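Local coordinates for probable LRR receptor-like serine/threonine-protein kinase At4g26540 (Arabidopsis thaliana, PDB 5HZ0) that serves as a cell-surface receptor kinase for RGF peptide hormones, which maintain the root stem cell niche by controlling PLETHORA transcription factor levels, at residues S286-S291 and D310-T315; G196-E201 and N216-S221. The protein carries 5 engineered substitutions. All coordinates share one frame; numbering follows the deposited sequence.

Contact 1: residues S286-S291 and D310-T315; sequences SVNQIS and DNNLIT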
ATOM      1  N   SER A 286      -6.959 -10.045   6.162  1.00  7.63           N
ATOM      2  CA  SER A 286      -6.189 -10.203   4.921  1.00  7.44           C
ATOM      3  C   SER A 286      -4.865 -10.980   5.019  1.00  7.86           C
ATOM      4  O   SER A 286      -4.097 -10.801   5.954  1.00  2.19           O
ATOM      5  CB  SER A 286      -5.886  -8.832   4.332  1.00  5.40           C
ATOM      6  OG  SER A 286      -7.084  -8.126   4.066  1.00 11.89           O
ATOM      7  N   VAL A 287      -4.588 -11.806   4.012  1.00 11.38           N
ATOM      8  CA  VAL A 287      -3.351 -12.585   3.943  1.00  2.00           C
ATOM      9  C   VAL A 287      -3.187 -13.568   5.107  1.00  2.00           C
ATOM     10  O   VAL A 287      -2.385 -13.377   6.019  1.00  2.00           O
ATOM     11  CB  VAL A 287      -2.120 -11.691   3.822  1.00  8.06           C
ATOM     12  CG1 VAL A 287      -0.903 -12.524   3.378  1.00  2.00           C
ATOM     13  CG2 VAL A 287      -2.388 -10.550   2.844  1.00  2.00           C
ATOM     14  N   ASN A 288      -4.014 -14.604   5.069  1.00  2.00           N
ATOM     15  CA  ASN A 288      -3.966 -15.717   5.992  1.00  2.00           C
ATOM     16  C   ASN A 288      -4.362 -16.987   5.268  1.00  4.55           C
ATOM     17  O   ASN A 288      -4.288 -17.062   4.042  1.00  2.32           O
ATOM     18  CB  ASN A 288      -4.900 -15.514   7.158  1.00  2.00           C
ATOM     19  CG  ASN A 288      -4.340 -14.584   8.179  1.00 14.18           C
ATOM     20  OD1 ASN A 288      -3.352 -14.914   8.823  1.00  2.00           O
ATOM     21  ND2 ASN A 288      -4.981 -13.408   8.359  1.00  2.00           N
ATOM     22  N   GLN A 289      -4.632 -18.029   6.040  1.00  5.78           N
ATOM     23  CA  GLN A 289      -5.143 -19.291   5.503  1.00 12.29           C
ATOM     24  C   GLN A 289      -6.597 -19.666   5.768  1.00 12.27           C
ATOM     25  O   GLN A 289      -6.962 -20.838   5.651  1.00 11.97           O
ATOM     26  CB  GLN A 289      -4.153 -20.451   5.661  1.00 10.54           C
ATOM     27  CG  GLN A 289      -2.906 -20.252   4.798  1.00  2.00           C
ATOM     28  CD  GLN A 289      -1.677 -20.743   5.521  1.00 22.95           C
ATOM     29  OE1 GLN A 289      -1.636 -21.887   5.988  1.00 16.82           O
ATOM     30  NE2 GLN A 289      -0.678 -19.873   5.657  1.00 23.95           N
ATOM     31  N   ILE A 290      -7.372 -18.698   6.239  1.00 12.15           N
ATOM     32  CA  ILE A 290      -8.758 -18.907   6.637  1.00  7.53           C
ATOM     33  C   ILE A 290      -9.617 -19.579   5.559  1.00  6.92           C
ATOM     34  O   ILE A 290      -9.668 -19.140   4.410  1.00  6.70           O
ATOM     35  CB  ILE A 290      -9.379 -17.563   7.115  1.00  2.00           C
ATOM     36  CG1 ILE A 290      -8.723 -17.152   8.441  1.00  2.00           C
ATOM     37  CG2 ILE A 290     -10.902 -17.682   7.268  1.00  2.00           C
ATOM     38  CD1 ILE A 290      -8.590 -15.665   8.639  1.00 25.76           C
ATOM     39  N   SER A 291     -10.250 -20.681   5.950  1.00  4.60           N
ATOM     40  CA  SER A 291     -11.156 -21.453   5.098  1.00  7.05           C
ATOM     41  C   SER A 291     -12.602 -21.253   5.568  1.00  9.21           C
ATOM     42  O   SER A 291     -12.856 -20.443   6.442  1.00 14.74           O
ATOM     43  CB  SER A 291     -10.772 -22.929   5.130  1.00  2.00           C
ATOM     44  OG  SER A 291     -10.791 -23.407   6.459  1.00 16.02           O
ATOM     45  N   ASP A 310      -9.401 -10.493   2.136  1.00  9.53           N
ATOM     46  CA  ASP A 310      -8.670 -10.919   0.946  1.00  2.00           C
ATOM     47  C   ASP A 310      -7.500 -11.859   1.250  1.00 10.72           C
ATOM     48  O   ASP A 310      -7.060 -11.984   2.399  1.00  2.00           O
ATOM     49  CB  ASP A 310      -8.159  -9.708   0.182  1.00  2.00           C
ATOM     50  CG  ASP A 310      -7.251  -8.853   1.015  1.00 16.93           C
ATOM     51  OD1 ASP A 310      -7.765  -8.144   1.913  1.00 16.27           O
ATOM     52  OD2 ASP A 310      -6.022  -8.886   0.774  1.00 19.48           O
ATOM     53  N   ASN A 311      -7.048 -12.552   0.201  1.00  9.10           N
ATOM     54  CA  ASN A 311      -5.919 -13.460   0.271  1.00  2.00           C
ATOM     55  C   ASN A 311      -6.069 -14.524   1.353  1.00  3.16           C
ATOM     56  O   ASN A 311      -5.297 -14.585   2.313  1.00  2.00           O
ATOM     57  CB  ASN A 311      -4.613 -12.688   0.420  1.00  2.00           C
ATOM     58  CG  ASN A 311      -4.158 -12.067  -0.890  1.00 12.19           C
ATOM     59  OD1 ASN A 311      -3.510 -12.723  -1.708  1.00 14.59           O
ATOM     60  ND2 ASN A 311      -4.495 -10.803  -1.098  1.00  2.00           N
ATOM     61  N   ASN A 312      -7.073 -15.371   1.160  1.00  2.61           N
ATOM     62  CA  ASN A 312      -7.341 -16.491   2.052  1.00  2.00           C
ATOM     63  C   ASN A 312      -7.834 -17.701   1.256  1.00  6.96           C
ATOM     64  O   ASN A 312      -7.627 -17.796   0.044  1.00  2.00           O
ATOM     65  CB  ASN A 312      -8.371 -16.107   3.113  1.00  9.07           C
ATOM     66  CG  ASN A 312      -7.790 -15.229   4.199  1.00  7.15           C
ATOM     67  OD1 ASN A 312      -7.022 -15.704   5.029  1.00  2.00           O
ATOM     68  ND2 ASN A 312      -8.155 -13.939   4.201  1.00  2.00           N
ATOM     69  N   LEU A 313      -8.370 -18.673   1.976  1.00  2.00           N
ATOM     70  CA  LEU A 313      -9.011 -19.857   1.405  1.00 18.90           C
ATOM     71  C   LEU A 313     -10.565 -19.877   1.411  1.00  9.12           C
ATOM     72  O   LEU A 313     -11.174 -20.946   1.359  1.00  7.99           O
ATOM     73  CB  LEU A 313      -8.376 -21.149   1.959  1.00 13.71           C
ATOM     74  CG  LEU A 313      -6.839 -21.274   1.844  1.00 13.53           C
ATOM     75  CD1 LEU A 313      -6.353 -22.541   2.537  1.00 11.07           C
ATOM     76  CD2 LEU A 313      -6.317 -21.213   0.400  1.00  2.00           C
ATOM     77  N   ILE A 314     -11.203 -18.739   1.643  1.00 14.77           N
ATOM     78  CA  ILE A 314     -12.666 -18.721   1.858  1.00  2.55           C
ATOM     79  C   ILE A 314     -13.475 -19.208   0.647  1.00  6.70           C
ATOM     80  O   ILE A 314     -13.272 -18.745  -0.477  1.00 11.93           O
ATOM     81  CB  ILE A 314     -13.118 -17.343   2.307  1.00  6.02           C
ATOM     82  CG1 ILE A 314     -12.245 -16.903   3.486  1.00  2.00           C
ATOM     83  CG2 ILE A 314     -14.652 -17.319   2.615  1.00  5.60           C
ATOM     84  CD1 ILE A 314     -12.446 -15.465   3.896  1.00 29.89           C
ATOM     85  N   THR A 315     -14.346 -20.185   0.875  1.00  2.00           N
ATOM     86  CA  THR A 315     -15.183 -20.740  -0.186  1.00  7.79           C
ATOM     87  C   THR A 315     -16.617 -20.279  -0.005  1.00  7.25           C
ATOM     88  O   THR A 315     -16.943 -19.654   0.982  1.00 11.40           O
ATOM     89  CB  THR A 315     -15.208 -22.273  -0.099  1.00  4.20           C
ATOM     90  OG1 THR A 315     -15.421 -22.644   1.265  1.00 12.69           O
ATOM     91  CG2 THR A 315     -13.889 -22.867  -0.563  1.00  2.42           C
TER
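The flat carboxamide of Asn312 lies against residues 288-290 of the preceding turn: CB of Ile290 sits over one face, 4.1 Å from Asn312 CG, while CB of Asn288 lies near the amide plane beyond OD1. On the side opposite Ile290, the backbone N of Asn288 is 3.9 Å from Asn312 CG. This is the asparagine of the leucine-rich repeat, which bridges successive coils of the extracellular solenoid by its side-chain hydrogen bonds. CG lies beside its own backbone N (chi1 -76°), which swings the carboxamide to the preceding coil, and OD1 accepts from Ile290 N over 3.2 Å, the donor tilted 30° from the carbonyl plane. ND2 is held by Ile309 O and, weakly, by Leu285 O. Asn288 does the same one coil earlier, with ND2 on Leu285 O and Phe261 O and OD1 taking Leu266 N.

Backbone bonds flank Asn312 along the chain. Val287 N reaches Asp310 O and Asn288 N reaches Asn311 O, while Leu313 N returns a bond to Ile290 O at 2.8 Å. Farther along, Ile290 CG2 rests beside Ile314 CG1, 4.1 Å away, in the interior. Asn311 packs its CB on Val287 CG2 and also touches a basic side chain of the bound peptide. Its ND2 donates to the anti lone pair of Asp310 OD2 at 3.1 Å, with the oxygen 2° out of the Asn311 amide plane.

Contact 2: residues G196-E201 and N216-S221; sequences GPIPDE and NSISGS
Ser219 N and Gly196 O make the one hydrogen bond joining residues 196-201 to 216-221. It is 3.0 Å long and nearly straight at the hydrogen (164°), yet the donor stands above the carbonyl plane, 63° out of it, and so does not use a lone pair. Two CA-H...O contacts reinforce it: Ile218 CA also approaches Gly196 O, and Pro197 CA lies 3.2 Å from Ser219 O. Gly196 O therefore meets both Ile218 and Ser219, while the carbonyl of Ser219 faces back to the proline.

The apolar part is a crossing of two isoleucines at about a right angle. Ile218 turns CG2 anti to its backbone N, and this methyl meets CG1 of Ile198 at 3.9 Å and CD1 at 4.1 Å. Both side chains are buried; Ile198 goes on to touch Pro223 of the next turn, and Ile218 touches Leu242 of the following repeat.

Two glycines shape the outer part. Gly196 is fixed by its own backbone, its positive phi bringing any CB against the preceding carbonyl oxygen. Gly220 matters across the contact, since a CB would collide with Pro197 CB; the two segments come within 4.8 Å, CA to CA, at Pro197 and Gly220. Ser219 OG lies alongside the Gly196 backbone, 3.6 Å from its CA.

Each segment carries part of the Leu-x-Gly-x-Ile-Pro signature of plant-specific leucine-rich repeats: Gly-Pro-Ile-Pro at 196-199 and, one coil later, Ile-Ser-Gly at 218-220, with isoleucine in the leucine position.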
ATOM      1  N   GLY A 196       7.937 -15.762  19.999  1.00 15.34           N
ATOM      2  CA  GLY A 196       7.215 -16.597  20.941  1.00 16.55           C
ATOM      3  C   GLY A 196       5.742 -16.219  20.987  1.00 23.49           C
ATOM      4  O   GLY A 196       5.302 -15.273  20.317  1.00 20.17           O
ATOM      5  N   PRO A 197       4.959 -16.979  21.760  1.00 20.62           N
ATOM      6  CA  PRO A 197       3.509 -16.784  21.859  1.00 14.74           C
ATOM      7  C   PRO A 197       3.103 -15.630  22.770  1.00 18.65           C
ATOM      8  O   PRO A 197       3.825 -15.307  23.723  1.00 18.26           O
ATOM      9  CB  PRO A 197       3.028 -18.103  22.470  1.00 10.88           C
ATOM     10  CG  PRO A 197       4.167 -18.564  23.309  1.00 11.64           C
ATOM     11  CD  PRO A 197       5.423 -18.132  22.552  1.00 15.57           C
ATOM     12  N   ILE A 198       1.958 -15.014  22.460  1.00 19.29           N
ATOM     13  CA  ILE A 198       1.286 -14.126  23.391  1.00 10.70           C
ATOM     14  C   ILE A 198       0.948 -15.016  24.577  1.00  5.71           C
ATOM     15  O   ILE A 198       0.396 -16.096  24.394  1.00  4.40           O
ATOM     16  CB  ILE A 198      -0.013 -13.541  22.779  1.00 13.87           C
ATOM     17  CG1 ILE A 198       0.313 -12.601  21.611  1.00  8.91           C
ATOM     18  CG2 ILE A 198      -0.840 -12.815  23.849  1.00 12.74           C
ATOM     19  CD1 ILE A 198      -0.675 -12.656  20.488  1.00  2.22           C
ATOM     20  N   PRO A 199       1.312 -14.596  25.797  1.00  7.16           N
ATOM     21  CA  PRO A 199       1.013 -15.465  26.941  1.00  3.07           C
ATOM     22  C   PRO A 199      -0.474 -15.438  27.296  1.00  7.14           C
ATOM     23  O   PRO A 199      -1.102 -14.377  27.266  1.00  9.36           O
ATOM     24  CB  PRO A 199       1.841 -14.854  28.074  1.00  3.58           C
ATOM     25  CG  PRO A 199       2.023 -13.419  27.678  1.00  6.95           C
ATOM     26  CD  PRO A 199       2.001 -13.350  26.182  1.00  3.58           C
ATOM     27  N   ASP A 200      -1.019 -16.597  27.647  1.00  5.26           N
ATOM     28  CA  ASP A 200      -2.404 -16.713  28.071  1.00 14.38           C
ATOM     29  C   ASP A 200      -2.743 -15.815  29.254  1.00 14.99           C
ATOM     30  O   ASP A 200      -3.869 -15.302  29.355  1.00  9.56           O
ATOM     31  CB  ASP A 200      -2.749 -18.164  28.381  1.00 13.91           C
ATOM     32  CG  ASP A 200      -2.812 -19.011  27.137  1.00 26.66           C
ATOM     33  OD1 ASP A 200      -1.751 -19.487  26.697  1.00 35.23           O
ATOM     34  OD2 ASP A 200      -3.919 -19.178  26.583  1.00 33.79           O
ATOM     35  N   GLU A 201      -1.759 -15.592  30.118  1.00 11.09           N
ATOM     36  CA  GLU A 201      -1.950 -14.731  31.285  1.00 11.65           C
ATOM     37  C   GLU A 201      -2.447 -13.333  30.934  1.00 12.34           C
ATOM     38  O   GLU A 201      -2.928 -12.630  31.804  1.00 20.47           O
ATOM     39  CB  GLU A 201      -0.664 -14.623  32.108  1.00 17.68           C
ATOM     40  CG  GLU A 201      -0.242 -15.927  32.778  1.00 18.81           C
ATOM     41  CD  GLU A 201       0.365 -16.928  31.812  1.00 16.57           C
ATOM     42  OE1 GLU A 201       0.737 -16.537  30.679  1.00  9.22           O
ATOM     43  OE2 GLU A 201       0.464 -18.113  32.195  1.00 23.45           O
ATOM     44  N   ASN A 216       5.844  -7.875  14.514  1.00  8.65           N
ATOM     45  CA  ASN A 216       6.852  -8.591  15.277  1.00  4.88           C
ATOM     46  C   ASN A 216       6.920  -9.973  14.666  1.00  9.50           C
ATOM     47  O   ASN A 216       6.452 -10.173  13.547  1.00  7.63           O
ATOM     48  CB  ASN A 216       6.496  -8.686  16.754  1.00 15.06           C
ATOM     49  CG  ASN A 216       6.508  -7.344  17.439  1.00 14.74           C
ATOM     50  OD1 ASN A 216       7.570  -6.812  17.749  1.00  8.12           O
ATOM     51  ND2 ASN A 216       5.319  -6.783  17.683  1.00  5.10           N
ATOM     52  N   SER A 217       7.606 -10.884  15.340  1.00  4.51           N
ATOM     53  CA  SER A 217       7.660 -12.290  14.948  1.00  4.06           C
ATOM     54  C   SER A 217       6.805 -13.254  15.759  1.00 16.53           C
ATOM     55  O   SER A 217       7.037 -14.453  15.726  1.00 26.46           O
ATOM     56  CB  SER A 217       9.094 -12.767  14.743  1.00  4.53           C
ATOM     57  OG  SER A 217       9.652 -12.015  13.683  1.00  7.39           O
ATOM     58  N   ILE A 218       5.888 -12.721  16.553  1.00 17.90           N
ATOM     59  CA  ILE A 218       5.091 -13.532  17.473  1.00 11.96           C
ATOM     60  C   ILE A 218       4.503 -14.760  16.805  1.00 10.36           C
ATOM     61  O   ILE A 218       3.984 -14.704  15.690  1.00  8.82           O
ATOM     62  CB  ILE A 218       3.942 -12.706  18.096  1.00  8.07           C
ATOM     63  CG1 ILE A 218       4.503 -11.598  19.000  1.00  8.77           C
ATOM     64  CG2 ILE A 218       2.975 -13.601  18.872  1.00  2.74           C
ATOM     65  CD1 ILE A 218       3.431 -10.650  19.532  1.00 14.60           C
ATOM     66  N   SER A 219       4.602 -15.879  17.505  1.00 10.56           N
ATOM     67  CA  SER A 219       4.254 -17.174  16.941  1.00 11.92           C
ATOM     68  C   SER A 219       3.240 -17.790  17.867  1.00 15.75           C
ATOM     69  O   SER A 219       2.761 -17.130  18.783  1.00 20.05           O
ATOM     70  CB  SER A 219       5.490 -18.073  16.878  1.00 11.55           C
ATOM     71  OG  SER A 219       5.879 -18.469  18.186  1.00 12.85           O
ATOM     72  N   GLY A 220       2.914 -19.055  17.648  1.00  2.00           N
ATOM     73  CA  GLY A 220       1.882 -19.683  18.449  1.00  2.57           C
ATOM     74  C   GLY A 220       0.521 -19.220  17.946  1.00 18.32           C
ATOM     75  O   GLY A 220       0.418 -18.668  16.850  1.00 22.49           O
ATOM     76  N   SER A 221      -0.522 -19.435  18.738  1.00  2.00           N
ATOM     77  CA  SER A 221      -1.839 -18.977  18.355  1.00  6.53           C
ATOM     78  C   SER A 221      -2.344 -17.841  19.266  1.00 10.16           C
ATOM     79  O   SER A 221      -1.694 -17.500  20.257  1.00  3.48           O
ATOM     80  CB  SER A 221      -2.815 -20.145  18.406  1.00 10.19           C
ATOM     81  OG  SER A 221      -2.614 -20.903  19.575  1.00 16.16           O
TER

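Both contacts join successive coils of the same solenoid, LRR 13 to LRR 14 in contact 1 and LRR 9 to LRR 10 in contact 2, with centres 21 Å apart. Each is partly buried. Contact 1 buries polar side chains, two asparagines among them, along with its isoleucines, and exposes Leu313; contact 2 buries its two isoleucines and exposes Pro197. Contact 1 follows the strands directly, is the more extensive (501 against 267 Å²) and lies within reach of the bound peptide. Contact 2 has a single hydrogen bond beside its glycines, proline and crossed isoleucines. Asn216 holds the repeat position of Asn288 and Asn312 and makes the equivalent bonds, to Leu213, Ile189 and Leu194, but these lie outside contact 2.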